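Local coordinates for protein inorganic pyrophosphatase (PDB 3TR4) that probably hydrolyses inorganic pyrophosphate to two phosphate ions, using divalent metal ions such as magnesium, and works as a homohexamer, at residues B[20-25]-B[57-62]; B[64-69]-B[171-176]; B[70-75]-B[104-109]. All blocks are in the same frame, centred on the assembly; numbering follows the deposited sequence.

Contact 1: B[20-25]-B[57-62]; sequences IIEIPA and YGFVPS
Strands 20-23 and 57-59 run antiparallel, with segment axes 4.5 Å apart at closest approach and 137° between their directions. I20 and F59 form a hydrogen-bonded pair, with I20 N giving to F59 O and F59 N to I20 O. I21 faces G58 as a non-hydrogen-bonded pair. The register then slips by one. E22 and I23 both lie opposite Y57, which makes a classic beta bulge. Y57 O takes two N-H groups, from E22 N at 2.8 Å and from I23 N at 3.1 Å. Y57 N returns a bond to I23 O. At G58 the backbones come close, with G58 CA 3.2 Å from I20 O, an approach that uses the absence of a side chain at G58.

I20, I23, Y57 and F59 share one face of the sheet. I20 lies beside F59 and points the same way. Its CB sits off-centre over the phenyl ring in a CH-pi contact. I20 CD1 reaches F59 CZ at 3.8 Å and also touches P61 CG. F59 CG lies between the backbone N and the carbonyl carbon (chi1 66°), which turns the ring back toward I20 and E22. E22 crosses the ring at about a right angle, with CG at the ring edge and OE2 3.2 Å from F59 CE1. I23 CD1 packs on Y57 CD2 at 3.8 Å.

E22 OE2 is buried but accepts a bond from the backbone N of Y34. Y57 also touches D72 and is a predicted substrate-binding residue. The three backbone bonds at Y57 would help set its ring beside the metal site.

Contact 2: B[64-69]-B[171-176]; sequences LAQDGD and IVRFKE
The loop 64-69 passes the last turn of helix 160-175, and the backbones come closest at L64 and F174, with CA atoms 5.0 Å apart. The loop has no regular secondary structure. A type I turn runs from A65 to G68, closed by G68 N to A65 O. A65 N also bonds to D69 O just beyond it. D67 OD2 accepts from D69 N, an Asx turn, and is met from above the carboxylate plane.

L64 and R173 share most of the contact. The R173 chain is extended from CG to NE and crosses the L64 side chain at about a right angle. NH1 gives a hydrogen bond of 2.9 Å to L64 O. It meets a lone pair in the carbonyl plane, but the N-H...O angle is bent to 148°. Q66 covers one face of the guanidinium, with its backbone N above the centre and its CG 3.3 Å from R173 NH2. The Q66 amide is turned 51° from the guanidinium plane. A water accepts from Q66 NE2; its link to R173 NH2 is doubtful.

L64 points its CB at the helix, where it lies 3.8 Å from R173 CB and 3.7 Å from F174 N. L64 CG is anti to the backbone N (chi1 178°), and CD2 comes alongside R173 CB.

This is a surface contact. It ties the C-terminal helix to the loop that joins strands 56-59 and 72-75. That loop supplies D67 to the manganese site. L64 also bonds through its backbone to S170, one residue before the segment 171-176 on the same helix.

Contact 3: B[70-75]-B[104-109]; sequences PLDVLV and DSKVLA. With MN (manganese (II) ion), chain I.
The manganese site of this pyrophosphatase lies at one end of a parallel strand pair, 72-75 with 106-109, where D72 and D104 bind the metal. D72 OD2 is 2.4 Å from manganese, and D104 OD1 is 2.5 Å away. Two waters also bind the ion, and D67 completes the set of protein residues at the site. The two carboxylates cross at about a right angle, with planes 81° apart. The shared metal brings D72 OD2 and D104 OD1 to 3.1 Å; they are not hydrogen-bonded.

K106 reaches both acids. Its chain bends at the end (chi4 46°), which brings NZ back to them. NZ forms salt bridges with D72 OD2 at 3.1 Å and D104 OD2 at 2.8 Å, and a hydrogen bond with D104 O. It meets D72 OD2 on the anti side, but D104 OD2 from above the carboxylate plane. The lysine would offset some of the negative charge around the ion. Another water links D72 N to S105 O.

Further along, the pair is held by V107 N to D72 O, L74 N to V107 O and A109 N to L74 O. The last two are short, each 2.7 Å. L74 CB packs on L108 CD1 at 3.7 Å on the face that carries D72 and K106. On the other face V73 CG1 meets A109 CB.

Strand 56-59 flanks 72-75, and strand 86-99 flanks 106-111. Helix 130-142 covers L74 and L108 through I136, F140 and L133. Y57 touches D72, L74 and K106.

Contacts 1 and 3 are buried and belong to one mixed sheet, while contact 2 lies at the surface about 13 Å from contact 3 and 16 Å from contact 1, centre to centre. Strands 56-59 and 72-75 are neighbours, so contacts 1 and 3 join directly, with probable hydrogen bonds from V73 N to G58 O and from V60 N to L71 O. The first pairing is antiparallel and mainly apolar; the other is parallel and has charged metal ligands at its N-terminal end. Contact 2 combines one arginine-carbonyl hydrogen bond with the packing of L64 on the helix. Its loop leads straight into 70-75, and D67 lies close to D104. S62 packs on F174, linking contacts 1 and 2.

Contact 1: B[20-25]-B[57-62]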
ATOM      1  N   ILE B  20      -7.849   8.175 -21.441  1.00 24.52           N
ATOM      2  CA  ILE B  20      -6.636   8.388 -20.672  1.00 25.46           C
ATOM      3  C   ILE B  20      -7.026   8.525 -19.207  1.00 22.62           C
ATOM      4  O   ILE B  20      -7.793   9.412 -18.835  1.00 21.57           O
ATOM      5  CB  ILE B  20      -5.869   9.634 -21.144  1.00 23.27           C
ATOM      6  CG1 ILE B  20      -5.341   9.418 -22.566  1.00 25.07           C
ATOM      7  CG2 ILE B  20      -4.722   9.936 -20.190  1.00 26.10           C
ATOM      8  CD1 ILE B  20      -4.696  10.644 -23.189  1.00 33.02           C
ATOM      9  N   ILE B  21      -6.510   7.625 -18.381  1.00 21.87           N
ATOM     10  CA  ILE B  21      -6.879   7.594 -16.974  1.00 21.09           C
ATOM     11  C   ILE B  21      -6.153   8.695 -16.207  1.00 24.13           C
ATOM     12  O   ILE B  21      -4.955   8.901 -16.388  1.00 28.92           O
ATOM     13  CB  ILE B  21      -6.577   6.222 -16.347  1.00 20.84           C
ATOM     14  CG1 ILE B  21      -7.443   5.142 -17.003  1.00 20.63           C
ATOM     15  CG2 ILE B  21      -6.825   6.256 -14.846  1.00 19.01           C
ATOM     16  CD1 ILE B  21      -8.934   5.335 -16.795  1.00 24.05           C
ATOM     17  N   GLU B  22      -6.892   9.403 -15.359  1.00 18.96           N
ATOM     18  CA  GLU B  22      -6.325  10.496 -14.579  1.00 23.09           C
ATOM     19  C   GLU B  22      -6.352  10.178 -13.087  1.00 24.05           C
ATOM     20  O   GLU B  22      -5.468  10.594 -12.341  1.00 26.26           O
ATOM     21  CB  GLU B  22      -7.068  11.806 -14.878  1.00 20.87           C
ATOM     22  CG  GLU B  22      -6.801  12.357 -16.280  1.00 22.46           C
ATOM     23  CD  GLU B  22      -7.667  13.559 -16.624  1.00 32.79           C
ATOM     24  OE1 GLU B  22      -8.870  13.548 -16.283  1.00 37.36           O
ATOM     25  OE2 GLU B  22      -7.145  14.516 -17.235  1.00 34.43           O
ATOM     26  N   ILE B  23      -7.365   9.425 -12.663  1.00 22.51           N
ATOM     27  CA  ILE B  23      -7.532   9.059 -11.261  1.00 20.20           C
ATOM     28  C   ILE B  23      -7.911   7.586 -11.152  1.00 21.91           C
ATOM     29  O   ILE B  23      -8.893   7.158 -11.752  1.00 25.24           O
ATOM     30  CB  ILE B  23      -8.664   9.874 -10.609  1.00 21.16           C
ATOM     31  CG1 ILE B  23      -8.461  11.372 -10.847  1.00 27.87           C
ATOM     32  CG2 ILE B  23      -8.771   9.551  -9.122  1.00 21.35           C
ATOM     33  CD1 ILE B  23      -9.637  12.208 -10.405  1.00 33.18           C
ATOM     34  N   PRO B  24      -7.145   6.809 -10.373  1.00 22.73           N
ATOM     35  CA  PRO B  24      -7.416   5.373 -10.251  1.00 22.72           C
ATOM     36  C   PRO B  24      -8.574   5.110  -9.298  1.00 24.32           C
ATOM     37  O   PRO B  24      -8.845   5.943  -8.431  1.00 18.83           O
ATOM     38  CB  PRO B  24      -6.125   4.843  -9.636  1.00 26.22           C
ATOM     39  CG  PRO B  24      -5.665   5.967  -8.767  1.00 27.18           C
ATOM     40  CD  PRO B  24      -6.044   7.235  -9.490  1.00 23.53           C
ATOM     41  N   ALA B  25      -9.243   3.971  -9.454  1.00 25.68           N
ATOM     42  CA  ALA B  25     -10.263   3.558  -8.500  1.00 18.88           C
ATOM     43  C   ALA B  25      -9.661   3.540  -7.102  1.00 20.66           C
ATOM     44  O   ALA B  25      -8.537   3.074  -6.915  1.00 21.32           O
ATOM     45  CB  ALA B  25     -10.797   2.167  -8.860  1.00 19.24           C
ATOM     46  N   TYR B  57     -11.243   7.116 -13.345  1.00 22.96           N
ATOM     47  CA  TYR B  57     -11.790   8.326 -13.943  1.00 21.07           C
ATOM     48  C   TYR B  57     -10.806   8.885 -14.958  1.00 20.66           C
ATOM     49  O   TYR B  57      -9.606   8.962 -14.695  1.00 23.99           O
ATOM     50  CB  TYR B  57     -12.086   9.354 -12.850  1.00 23.28           C
ATOM     51  CG  TYR B  57     -12.585  10.695 -13.343  1.00 30.74           C
ATOM     52  CD1 TYR B  57     -13.939  10.927 -13.538  1.00 31.47           C
ATOM     53  CD2 TYR B  57     -11.702  11.739 -13.587  1.00 35.26           C
ATOM     54  CE1 TYR B  57     -14.400  12.154 -13.975  1.00 39.82           C
ATOM     55  CE2 TYR B  57     -12.153  12.969 -14.027  1.00 38.39           C
ATOM     56  CZ  TYR B  57     -13.501  13.172 -14.219  1.00 47.12           C
ATOM     57  OH  TYR B  57     -13.950  14.396 -14.656  1.00 58.84           O
ATOM     58  N   GLY B  58     -11.314   9.275 -16.120  1.00 20.43           N
ATOM     59  CA  GLY B  58     -10.462   9.819 -17.160  1.00 22.68           C
ATOM     60  C   GLY B  58     -11.243  10.618 -18.180  1.00 20.54           C
ATOM     61  O   GLY B  58     -12.339  11.092 -17.901  1.00 24.74           O
ATOM     62  N   PHE B  59     -10.676  10.755 -19.371  1.00 20.36           N
ATOM     63  CA  PHE B  59     -11.310  11.513 -20.436  1.00 24.02           C
ATOM     64  C   PHE B  59     -11.020  10.874 -21.785  1.00 24.73           C
ATOM     65  O   PHE B  59     -10.085  10.080 -21.921  1.00 26.37           O
ATOM     66  CB  PHE B  59     -10.805  12.957 -20.428  1.00 24.51           C
ATOM     67  CG  PHE B  59      -9.347  13.090 -20.780  1.00 30.58           C
ATOM     68  CD1 PHE B  59      -8.371  12.986 -19.801  1.00 29.22           C
ATOM     69  CD2 PHE B  59      -8.953  13.312 -22.088  1.00 26.52           C
ATOM     70  CE1 PHE B  59      -7.031  13.104 -20.123  1.00 31.56           C
ATOM     71  CE2 PHE B  59      -7.617  13.432 -22.416  1.00 28.06           C
ATOM     72  CZ  PHE B  59      -6.654  13.329 -21.434  1.00 32.40           C
ATOM     73  N   VAL B  60     -11.833  11.218 -22.779  1.00 26.62           N
ATOM     74  CA  VAL B  60     -11.603  10.788 -24.153  1.00 23.18           C
ATOM     75  C   VAL B  60     -10.819  11.867 -24.886  1.00 23.76           C
ATOM     76  O   VAL B  60     -11.295  12.994 -25.011  1.00 23.00           O
ATOM     77  CB  VAL B  60     -12.933  10.564 -24.908  1.00 23.41           C
ATOM     78  CG1 VAL B  60     -12.677   9.951 -26.285  1.00 21.66           C
ATOM     79  CG2 VAL B  60     -13.862   9.688 -24.094  1.00 20.41           C
ATOM     80  N   PRO B  61      -9.617  11.530 -25.380  1.00 22.93           N
ATOM     81  CA  PRO B  61      -8.810  12.502 -26.121  1.00 29.07           C
ATOM     82  C   PRO B  61      -9.510  12.883 -27.418  1.00 34.70           C
ATOM     83  O   PRO B  61     -10.284  12.080 -27.934  1.00 28.13           O
ATOM     84  CB  PRO B  61      -7.523  11.730 -26.442  1.00 28.93           C
ATOM     85  CG  PRO B  61      -7.577  10.481 -25.643  1.00 28.65           C
ATOM     86  CD  PRO B  61      -9.013  10.190 -25.387  1.00 26.40           C
ATOM     87  N   SER B  62      -9.236  14.078 -27.936  1.00 31.92           N
ATOM     88  CA  SER B  62      -9.848  14.539 -29.181  1.00 32.44           C
ATOM     89  C   SER B  62     -11.367  14.670 -29.076  1.00 32.51           C
ATOM     90  O   SER B  62     -12.091  14.404 -30.033  1.00 33.70           O
ATOM     91  CB  SER B  62      -9.471  13.631 -30.351  1.00 30.40           C
ATOM     92  OG  SER B  62      -8.105  13.794 -30.686  1.00 35.97           O
TER

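Contact 2: B[64-69]-B[171-176]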
ATOM      1  N   LEU B  64     -14.547  17.290 -26.978  1.00 31.34           N
ATOM      2  CA  LEU B  64     -14.788  18.549 -26.294  1.00 34.10           C
ATOM      3  C   LEU B  64     -16.192  18.574 -25.707  1.00 34.52           C
ATOM      4  O   LEU B  64     -17.182  18.571 -26.442  1.00 32.72           O
ATOM      5  CB  LEU B  64     -14.600  19.720 -27.264  1.00 38.90           C
ATOM      6  CG  LEU B  64     -14.859  21.121 -26.710  1.00 46.53           C
ATOM      7  CD1 LEU B  64     -13.910  21.422 -25.561  1.00 51.69           C
ATOM      8  CD2 LEU B  64     -14.720  22.158 -27.810  1.00 48.64           C
ATOM      9  N   ALA B  65     -16.274  18.587 -24.380  1.00 32.61           N
ATOM     10  CA  ALA B  65     -17.554  18.687 -23.691  1.00 33.19           C
ATOM     11  C   ALA B  65     -17.992  20.148 -23.611  1.00 41.16           C
ATOM     12  O   ALA B  65     -17.268  21.042 -24.042  1.00 42.59           O
ATOM     13  CB  ALA B  65     -17.457  18.076 -22.301  1.00 34.00           C
ATOM     14  N   GLN B  66     -19.175  20.390 -23.055  1.00 53.05           N
ATOM     15  CA  GLN B  66     -19.713  21.744 -22.979  1.00 63.89           C
ATOM     16  C   GLN B  66     -18.892  22.645 -22.061  1.00 65.43           C
ATOM     17  O   GLN B  66     -18.918  23.868 -22.196  1.00 65.15           O
ATOM     18  CB  GLN B  66     -21.172  21.721 -22.518  1.00 70.91           C
ATOM     19  CG  GLN B  66     -22.092  20.916 -23.420  1.00 80.62           C
ATOM     20  CD  GLN B  66     -23.546  21.004 -22.997  1.00 90.00           C
ATOM     21  OE1 GLN B  66     -23.962  21.968 -22.354  1.00 93.04           O
ATOM     22  NE2 GLN B  66     -24.327  19.991 -23.354  1.00 93.36           N
ATOM     23  N   ASP B  67     -18.161  22.037 -21.133  1.00 63.11           N
ATOM     24  CA  ASP B  67     -17.399  22.795 -20.146  1.00 57.39           C
ATOM     25  C   ASP B  67     -16.000  23.167 -20.640  1.00 58.73           C
ATOM     26  O   ASP B  67     -15.203  23.738 -19.895  1.00 57.45           O
ATOM     27  CB  ASP B  67     -17.313  22.023 -18.826  1.00 57.22           C
ATOM     28  CG  ASP B  67     -16.489  20.754 -18.942  1.00 58.59           C
ATOM     29  OD1 ASP B  67     -16.010  20.260 -17.899  1.00 53.43           O
ATOM     30  OD2 ASP B  67     -16.315  20.255 -20.077  1.00 59.55           O
ATOM     31  N   GLY B  68     -15.707  22.835 -21.895  1.00 54.59           N
ATOM     32  CA  GLY B  68     -14.436  23.199 -22.497  1.00 50.51           C
ATOM     33  C   GLY B  68     -13.350  22.158 -22.322  1.00 50.58           C
ATOM     34  O   GLY B  68     -12.288  22.252 -22.935  1.00 51.15           O
ATOM     35  N   ASP B  69     -13.608  21.165 -21.478  1.00 48.36           N
ATOM     36  CA  ASP B  69     -12.679  20.056 -21.293  1.00 45.53           C
ATOM     37  C   ASP B  69     -13.147  18.855 -22.111  1.00 35.27           C
ATOM     38  O   ASP B  69     -14.307  18.794 -22.514  1.00 37.55           O
ATOM     39  CB  ASP B  69     -12.587  19.668 -19.815  1.00 55.78           C
ATOM     40  CG  ASP B  69     -12.027  20.779 -18.949  1.00 65.68           C
ATOM     41  OD1 ASP B  69     -11.296  21.641 -19.482  1.00 67.32           O
ATOM     42  OD2 ASP B  69     -12.312  20.784 -17.732  1.00 69.69           O
ATOM     43  N   ILE B 171     -17.301  14.855 -30.067  1.00 41.46           N
ATOM     44  CA  ILE B 171     -16.350  14.714 -31.160  1.00 44.05           C
ATOM     45  C   ILE B 171     -16.577  15.836 -32.168  1.00 46.31           C
ATOM     46  O   ILE B 171     -15.627  16.447 -32.664  1.00 43.33           O
ATOM     47  CB  ILE B 171     -16.493  13.351 -31.863  1.00 47.65           C
ATOM     48  CG1 ILE B 171     -15.906  12.236 -30.993  1.00 43.99           C
ATOM     49  CG2 ILE B 171     -15.810  13.378 -33.220  1.00 49.43           C
ATOM     50  CD1 ILE B 171     -16.023  10.858 -31.607  1.00 44.64           C
ATOM     51  N   VAL B 172     -17.845  16.107 -32.457  1.00 45.06           N
ATOM     52  CA  VAL B 172     -18.212  17.198 -33.350  1.00 50.44           C
ATOM     53  C   VAL B 172     -17.639  18.524 -32.861  1.00 55.25           C
ATOM     54  O   VAL B 172     -17.017  19.257 -33.627  1.00 52.91           O
ATOM     55  CB  VAL B 172     -19.740  17.331 -33.491  1.00 54.61           C
ATOM     56  CG1 VAL B 172     -20.095  18.618 -34.225  1.00 58.84           C
ATOM     57  CG2 VAL B 172     -20.316  16.121 -34.208  1.00 56.67           C
ATOM     58  N   ARG B 173     -17.850  18.829 -31.584  1.00 54.92           N
ATOM     59  CA  ARG B 173     -17.343  20.076 -31.022  1.00 54.17           C
ATOM     60  C   ARG B 173     -15.843  20.200 -31.238  1.00 53.10           C
ATOM     61  O   ARG B 173     -15.353  21.245 -31.664  1.00 54.18           O
ATOM     62  CB  ARG B 173     -17.649  20.175 -29.531  1.00 54.86           C
ATOM     63  CG  ARG B 173     -19.115  20.314 -29.197  1.00 59.16           C
ATOM     64  CD  ARG B 173     -19.276  20.785 -27.767  1.00 63.40           C
ATOM     65  NE  ARG B 173     -20.609  20.503 -27.249  1.00 69.24           N
ATOM     66  CZ  ARG B 173     -20.947  19.364 -26.656  1.00 68.05           C
ATOM     67  NH1 ARG B 173     -20.050  18.399 -26.507  1.00 63.26           N
ATOM     68  NH2 ARG B 173     -22.183  19.191 -26.212  1.00 68.74           N
ATOM     69  N   PHE B 174     -15.117  19.130 -30.931  1.00 46.77           N
ATOM     70  CA  PHE B 174     -13.671  19.136 -31.089  1.00 47.58           C
ATOM     71  C   PHE B 174     -13.295  19.515 -32.519  1.00 50.82           C
ATOM     72  O   PHE B 174     -12.509  20.439 -32.739  1.00 50.97           O
ATOM     73  CB  PHE B 174     -13.073  17.776 -30.718  1.00 38.51           C
ATOM     74  CG  PHE B 174     -11.571  17.768 -30.688  1.00 42.46           C
ATOM     75  CD1 PHE B 174     -10.884  18.345 -29.630  1.00 44.04           C
ATOM     76  CD2 PHE B 174     -10.845  17.196 -31.719  1.00 39.36           C
ATOM     77  CE1 PHE B 174      -9.500  18.350 -29.601  1.00 43.02           C
ATOM     78  CE2 PHE B 174      -9.462  17.195 -31.695  1.00 36.89           C
ATOM     79  CZ  PHE B 174      -8.788  17.773 -30.632  1.00 41.03           C
ATOM     80  N   LYS B 175     -13.874  18.807 -33.484  1.00 49.93           N
ATOM     81  CA  LYS B 175     -13.588  19.041 -34.896  1.00 53.19           C
ATOM     82  C   LYS B 175     -13.894  20.468 -35.343  1.00 55.59           C
ATOM     83  O   LYS B 175     -13.255  20.987 -36.257  1.00 54.71           O
ATOM     84  CB  LYS B 175     -14.362  18.054 -35.773  1.00 57.38           C
ATOM     85  CG  LYS B 175     -13.747  16.666 -35.862  1.00 59.96           C
ATOM     86  CD  LYS B 175     -14.426  15.852 -36.955  1.00 66.57           C
ATOM     87  CE  LYS B 175     -13.674  14.565 -37.249  1.00 65.29           C
ATOM     88  NZ  LYS B 175     -13.709  13.623 -36.104  1.00 64.89           N
ATOM     89  N   GLU B 176     -14.872  21.096 -34.695  1.00 63.13           N
ATOM     90  CA  GLU B 176     -15.336  22.425 -35.089  1.00 70.88           C
ATOM     91  C   GLU B 176     -14.312  23.528 -34.841  1.00 69.21           C
ATOM     92  O   GLU B 176     -14.648  24.712 -34.887  1.00 65.82           O
ATOM     93  CB  GLU B 176     -16.649  22.770 -34.381  1.00 79.45           C
ATOM     94  CG  GLU B 176     -17.854  22.003 -34.897  1.00 89.04           C
ATOM     95  CD  GLU B 176     -19.150  22.454 -34.251  1.00 97.51           C
ATOM     96  OE1 GLU B 176     -19.088  23.173 -33.230  1.00100.05           O
ATOM     97  OE2 GLU B 176     -20.228  22.094 -34.768  1.00 99.21           O
TER
HETATM   98  O   HOH W   1     -23.957  17.682 -25.493  1.00 52.78           O

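Contact 3: B[70-75]-B[104-109]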
ATOM      1  N   PRO B  70     -12.244  17.896 -22.364  1.00 36.58           N
ATOM      2  CA  PRO B  70     -12.636  16.661 -23.053  1.00 34.10           C
ATOM      3  C   PRO B  70     -13.727  15.915 -22.291  1.00 29.14           C
ATOM      4  O   PRO B  70     -13.916  16.145 -21.096  1.00 31.50           O
ATOM      5  CB  PRO B  70     -11.349  15.834 -23.051  1.00 26.62           C
ATOM      6  CG  PRO B  70     -10.252  16.832 -22.931  1.00 33.01           C
ATOM      7  CD  PRO B  70     -10.798  17.940 -22.081  1.00 39.53           C
ATOM      8  N   LEU B  71     -14.428  15.022 -22.984  1.00 29.09           N
ATOM      9  CA  LEU B  71     -15.508  14.243 -22.386  1.00 25.81           C
ATOM     10  C   LEU B  71     -15.019  13.355 -21.236  1.00 26.42           C
ATOM     11  O   LEU B  71     -14.066  12.596 -21.402  1.00 27.29           O
ATOM     12  CB  LEU B  71     -16.171  13.379 -23.464  1.00 24.68           C
ATOM     13  CG  LEU B  71     -17.294  12.442 -23.030  1.00 28.88           C
ATOM     14  CD1 LEU B  71     -18.425  13.221 -22.396  1.00 34.54           C
ATOM     15  CD2 LEU B  71     -17.797  11.639 -24.222  1.00 29.38           C
ATOM     16  N   ASP B  72     -15.678  13.455 -20.081  1.00 26.70           N
ATOM     17  CA  ASP B  72     -15.337  12.653 -18.903  1.00 24.10           C
ATOM     18  C   ASP B  72     -15.821  11.220 -19.030  1.00 29.42           C
ATOM     19  O   ASP B  72     -16.893  10.962 -19.579  1.00 28.73           O
ATOM     20  CB  ASP B  72     -15.983  13.221 -17.643  1.00 30.44           C
ATOM     21  CG  ASP B  72     -15.509  14.612 -17.311  1.00 36.49           C
ATOM     22  OD1 ASP B  72     -14.409  14.999 -17.758  1.00 41.74           O
ATOM     23  OD2 ASP B  72     -16.246  15.306 -16.580  1.00 35.35           O
ATOM     24  N   VAL B  73     -15.051  10.293 -18.474  1.00 24.46           N
ATOM     25  CA  VAL B  73     -15.437   8.891 -18.483  1.00 24.36           C
ATOM     26  C   VAL B  73     -15.153   8.230 -17.141  1.00 24.31           C
ATOM     27  O   VAL B  73     -14.097   8.441 -16.543  1.00 27.67           O
ATOM     28  CB  VAL B  73     -14.701   8.120 -19.587  1.00 26.33           C
ATOM     29  CG1 VAL B  73     -15.127   6.660 -19.593  1.00 26.19           C
ATOM     30  CG2 VAL B  73     -14.963   8.764 -20.938  1.00 29.69           C
ATOM     31  N   LEU B  74     -16.115   7.445 -16.665  1.00 18.64           N
ATOM     32  CA  LEU B  74     -15.905   6.577 -15.516  1.00 15.77           C
ATOM     33  C   LEU B  74     -15.655   5.170 -16.041  1.00 24.97           C
ATOM     34  O   LEU B  74     -16.456   4.639 -16.815  1.00 26.60           O
ATOM     35  CB  LEU B  74     -17.144   6.575 -14.627  1.00 16.54           C
ATOM     36  CG  LEU B  74     -17.589   7.951 -14.130  1.00 27.16           C
ATOM     37  CD1 LEU B  74     -18.992   7.892 -13.537  1.00 28.12           C
ATOM     38  CD2 LEU B  74     -16.590   8.482 -13.120  1.00 27.05           C
ATOM     39  N   VAL B  75     -14.550   4.561 -15.633  1.00 19.13           N
ATOM     40  CA  VAL B  75     -14.247   3.210 -16.100  1.00 22.81           C
ATOM     41  C   VAL B  75     -14.184   2.217 -14.947  1.00 23.87           C
ATOM     42  O   VAL B  75     -13.376   2.364 -14.032  1.00 22.63           O
ATOM     43  CB  VAL B  75     -12.924   3.154 -16.884  1.00 24.77           C
ATOM     44  CG1 VAL B  75     -12.746   1.775 -17.506  1.00 27.41           C
ATOM     45  CG2 VAL B  75     -12.902   4.236 -17.959  1.00 24.30           C
ATOM     46  N   ASP B 104     -22.014  18.568 -16.934  1.00 32.88           N
ATOM     47  CA  ASP B 104     -20.757  17.858 -16.725  1.00 34.03           C
ATOM     48  C   ASP B 104     -21.018  16.363 -16.563  1.00 36.00           C
ATOM     49  O   ASP B 104     -20.500  15.723 -15.644  1.00 33.16           O
ATOM     50  CB  ASP B 104     -20.015  18.407 -15.505  1.00 39.92           C
ATOM     51  CG  ASP B 104     -18.552  17.998 -15.479  1.00 45.60           C
ATOM     52  OD1 ASP B 104     -17.937  17.909 -16.564  1.00 41.48           O
ATOM     53  OD2 ASP B 104     -18.019  17.772 -14.370  1.00 49.22           O
ATOM     54  N   SER B 105     -21.828  15.819 -17.464  1.00 32.75           N
ATOM     55  CA  SER B 105     -22.150  14.397 -17.451  1.00 38.70           C
ATOM     56  C   SER B 105     -20.911  13.544 -17.678  1.00 37.69           C
ATOM     57  O   SER B 105     -19.874  14.034 -18.128  1.00 36.10           O
ATOM     58  CB  SER B 105     -23.211  14.076 -18.500  1.00 38.52           C
ATOM     59  OG  SER B 105     -24.466  14.607 -18.117  1.00 49.69           O
ATOM     60  N   LYS B 106     -21.026  12.260 -17.366  1.00 32.66           N
ATOM     61  CA  LYS B 106     -19.893  11.360 -17.465  1.00 23.64           C
ATOM     62  C   LYS B 106     -20.319   9.998 -18.005  1.00 27.39           C
ATOM     63  O   LYS B 106     -21.238   9.365 -17.482  1.00 25.04           O
ATOM     64  CB  LYS B 106     -19.223  11.222 -16.098  1.00 28.84           C
ATOM     65  CG  LYS B 106     -18.636  12.539 -15.584  1.00 36.18           C
ATOM     66  CD  LYS B 106     -18.425  12.524 -14.084  1.00 34.65           C
ATOM     67  CE  LYS B 106     -17.706  13.785 -13.621  1.00 37.64           C
ATOM     68  NZ  LYS B 106     -18.272  15.022 -14.222  1.00 36.75           N
ATOM     69  N   VAL B 107     -19.654   9.559 -19.065  1.00 26.91           N
ATOM     70  CA  VAL B 107     -19.914   8.245 -19.635  1.00 23.74           C
ATOM     71  C   VAL B 107     -19.403   7.158 -18.696  1.00 23.61           C
ATOM     72  O   VAL B 107     -18.322   7.280 -18.124  1.00 28.85           O
ATOM     73  CB  VAL B 107     -19.251   8.093 -21.019  1.00 26.16           C
ATOM     74  CG1 VAL B 107     -19.280   6.643 -21.473  1.00 26.25           C
ATOM     75  CG2 VAL B 107     -19.945   8.988 -22.035  1.00 26.24           C
ATOM     76  N   LEU B 108     -20.196   6.107 -18.519  1.00 26.27           N
ATOM     77  CA  LEU B 108     -19.757   4.941 -17.761  1.00 28.65           C
ATOM     78  C   LEU B 108     -19.320   3.853 -18.735  1.00 25.59           C
ATOM     79  O   LEU B 108     -20.050   3.520 -19.671  1.00 26.37           O
ATOM     80  CB  LEU B 108     -20.882   4.423 -16.861  1.00 26.11           C
ATOM     81  CG  LEU B 108     -20.503   3.261 -15.937  1.00 30.40           C
ATOM     82  CD1 LEU B 108     -19.471   3.707 -14.914  1.00 30.23           C
ATOM     83  CD2 LEU B 108     -21.730   2.689 -15.244  1.00 33.04           C
ATOM     84  N   ALA B 109     -18.130   3.301 -18.519  1.00 23.00           N
ATOM     85  CA  ALA B 109     -17.575   2.319 -19.446  1.00 26.66           C
ATOM     86  C   ALA B 109     -16.885   1.154 -18.745  1.00 24.84           C
ATOM     87  O   ALA B 109     -16.627   1.200 -17.541  1.00 20.53           O
ATOM     88  CB  ALA B 109     -16.612   2.998 -20.415  1.00 27.14           C
TER
HETATM   89 MN    MN I 176     -15.437  17.580 -16.746  0.93 55.37          MN
HETATM   90  O   HOH W   2     -17.974  15.598 -19.476  1.00 36.52           O
HETATM   91  O   HOH W   3     -15.629  17.695 -18.723  1.00 45.08           O
HETATM   92  O   HOH W   4     -12.960  17.686 -16.985  0.90 37.25           O